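Erythrocyte binding antigen 140 (PDB 4GF2) probably binds a receptor on the red-cell surface through its paired Duffy-binding-like domains, serving as a Plasmodium falciparum adhesin in erythrocyte invasion. Local coordinates at residues Y566-S571 with V577-K582. The protein carries 3 engineered substitutions. Residues are numbered along the deposited sequence; the frame is centred on the assembly and turned at random.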
loop_
_atom_site.group_PDB
_atom_site.type_symbol
_atom_site.label_atom_id
_atom_site.label_comp_id
_atom_site.label_asym_id
_atom_site.label_seq_id
_atom_site.Cartn_x
_atom_site.Cartn_y
_atom_site.Cartn_z
ATOM N N TYR A 566 42.640 -11.100 -0.267
ATOM C CA TYR A 566 41.294 -10.622 0.005
ATOM C C TYR A 566 40.464 -11.712 0.674
ATOM O O TYR A 566 39.697 -11.441 1.599
ATOM C CB TYR A 566 40.629 -10.167 -1.293
ATOM C CG TYR A 566 39.138 -9.958 -1.183
ATOM C CD1 TYR A 566 38.613 -8.733 -0.795
ATOM C CD2 TYR A 566 38.254 -10.987 -1.474
ATOM C CE1 TYR A 566 37.247 -8.541 -0.698
ATOM C CE2 TYR A 566 36.890 -10.806 -1.380
ATOM C CZ TYR A 566 36.391 -9.582 -0.992
ATOM O OH TYR A 566 35.031 -9.408 -0.900
ATOM N N LEU A 567 40.626 -12.949 0.214
ATOM C CA LEU A 567 39.889 -14.069 0.784
ATOM C C LEU A 567 40.304 -14.328 2.227
ATOM O O LEU A 567 39.467 -14.312 3.127
ATOM C CB LEU A 567 40.094 -15.337 -0.048
ATOM C CG LEU A 567 39.334 -15.421 -1.374
ATOM C CD1 LEU A 567 39.615 -16.752 -2.051
ATOM C CD2 LEU A 567 37.838 -15.239 -1.163
ATOM N N LYS A 568 41.596 -14.567 2.443
ATOM C CA LYS A 568 42.100 -14.893 3.775
ATOM C C LYS A 568 41.663 -13.863 4.813
ATOM O O LYS A 568 41.503 -14.190 5.987
ATOM C CB LYS A 568 43.629 -15.004 3.767
ATOM C CG LYS A 568 44.161 -16.406 4.049
ATOM C CD LYS A 568 45.113 -16.417 5.242
ATOM C CE LYS A 568 44.388 -16.112 6.544
ATOM N NZ LYS A 568 45.304 -16.110 7.717
ATOM N N GLU A 569 41.467 -12.622 4.377
ATOM C CA GLU A 569 41.059 -11.554 5.284
ATOM C C GLU A 569 39.550 -11.538 5.514
ATOM O O GLU A 569 39.085 -11.690 6.645
ATOM C CB GLU A 569 41.513 -10.196 4.747
ATOM C CG GLU A 569 43.018 -9.987 4.795
ATOM C CD GLU A 569 43.420 -8.570 4.441
ATOM O OE1 GLU A 569 42.556 -7.813 3.948
ATOM O OE2 GLU A 569 44.597 -8.209 4.660
ATOM N N LYS A 570 38.791 -11.351 4.438
ATOM C CA LYS A 570 37.337 -11.232 4.527
ATOM C C LYS A 570 36.659 -12.545 4.920
ATOM O O LYS A 570 35.609 -12.538 5.560
ATOM C CB LYS A 570 36.767 -10.736 3.198
ATOM C CG LYS A 570 37.099 -9.286 2.880
ATOM C CD LYS A 570 36.332 -8.327 3.781
ATOM C CE LYS A 570 36.566 -6.879 3.380
ATOM N NZ LYS A 570 35.712 -5.938 4.155
ATOM N N SER A 571 37.259 -13.666 4.533
ATOM C CA SER A 571 36.696 -14.979 4.834
ATOM C C SER A 571 37.247 -15.534 6.146
ATOM O O SER A 571 38.311 -16.152 6.167
ATOM C CB SER A 571 36.989 -15.959 3.695
ATOM O OG SER A 571 36.388 -15.536 2.485
ATOM N N VAL A 577 43.934 -20.971 6.812
ATOM C CA VAL A 577 44.320 -21.608 5.561
ATOM C C VAL A 577 45.099 -20.649 4.675
ATOM O O VAL A 577 44.732 -19.484 4.528
ATOM C CB VAL A 577 43.086 -22.091 4.779
ATOM C CG1 VAL A 577 43.507 -22.741 3.469
ATOM C CG2 VAL A 577 42.269 -23.058 5.622
ATOM N N ASN A 578 46.181 -21.149 4.088
ATOM C CA ASN A 578 46.949 -20.384 3.115
ATOM C C ASN A 578 46.792 -20.994 1.729
ATOM O O ASN A 578 47.056 -22.180 1.532
ATOM C CB ASN A 578 48.426 -20.335 3.512
ATOM C CG ASN A 578 48.670 -19.485 4.746
ATOM O OD1 ASN A 578 47.923 -18.547 5.024
ATOM N ND2 ASN A 578 49.724 -19.807 5.489
ATOM N N PHE A 579 46.355 -20.179 0.775
ATOM C CA PHE A 579 46.099 -20.651 -0.580
ATOM C C PHE A 579 47.394 -20.989 -1.309
ATOM O O PHE A 579 47.781 -20.308 -2.259
ATOM C CB PHE A 579 45.315 -19.603 -1.366
ATOM C CG PHE A 579 43.915 -19.391 -0.863
ATOM C CD1 PHE A 579 43.660 -18.500 0.166
ATOM C CD2 PHE A 579 42.852 -20.083 -1.421
ATOM C CE1 PHE A 579 42.370 -18.303 0.630
ATOM C CE2 PHE A 579 41.559 -19.891 -0.962
ATOM C CZ PHE A 579 41.319 -19.001 0.064
ATOM N N ASP A 580 48.056 -22.049 -0.855
ATOM C CA ASP A 580 49.280 -22.520 -1.482
ATOM C C ASP A 580 48.935 -23.125 -2.833
ATOM O O ASP A 580 47.814 -22.972 -3.321
ATOM C CB ASP A 580 49.947 -23.577 -0.602
ATOM C CG ASP A 580 50.053 -23.151 0.847
ATOM O OD1 ASP A 580 50.019 -21.932 1.114
ATOM O OD2 ASP A 580 50.167 -24.037 1.721
ATOM N N ASP A 581 49.897 -23.813 -3.438
ATOM C CA ASP A 581 49.622 -24.588 -4.640
ATOM C C ASP A 581 49.272 -26.017 -4.235
ATOM O O ASP A 581 48.884 -26.835 -5.067
ATOM C CB ASP A 581 50.822 -24.578 -5.584
ATOM C CG ASP A 581 50.413 -24.682 -7.042
ATOM O OD1 ASP A 581 50.330 -25.816 -7.562
ATOM O OD2 ASP A 581 50.168 -23.629 -7.668
ATOM N N LYS A 582 49.415 -26.304 -2.945
ATOM C CA LYS A 582 49.028 -27.596 -2.393
ATOM C C LYS A 582 47.547 -27.615 -2.029
ATOM O O LYS A 582 46.928 -28.677 -1.986
ATOM C CB LYS A 582 49.859 -27.909 -1.146
ATOM C CG LYS A 582 51.357 -28.015 -1.392
ATOM C CD LYS A 582 52.108 -28.281 -0.095
ATOM C CE LYS A 582 53.595 -28.480 -0.339
ATOM N NZ LYS A 582 54.342 -28.728 0.926
#
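The carbonyl oxygen of Val577 meets the aliphatic part of Lys568, with Lys568 CG and CD each 3.2 Å from Val577 O. No hydrogen bond joins the two segments; the lysine's ammonium group instead bonds to the backbone O of Lys575, in the link between them. Two bends in the lysine chain, at chi2 (-123°) and chi3 (68°), wrap its methylenes past the Val577 carbonyl and carry NZ back to that acceptor. Beside this, the Phe579 ring meets Leu567 obliquely, and the two side chains run roughly perpendicular to each other: Leu567 CD1 lies 3.5 Å from Phe579 CZ, while Leu567 CB sits 3.8 Å from Phe579 CE1. The backbone makes an inverse gamma turn at Phe579, closed by the 2.6 Å bond from Asp580 N to Asn578 O. The contact joins the loop after helix 563-570 to that short helix, in the C-terminal part of the second Duffy-binding-like region and far from the centre of the elongated, mostly helical chain. Leu567 also touches Phe483 of helix 478-508, and just past the helix end Ser571 OG hydrogen-bonds to Lys484 O.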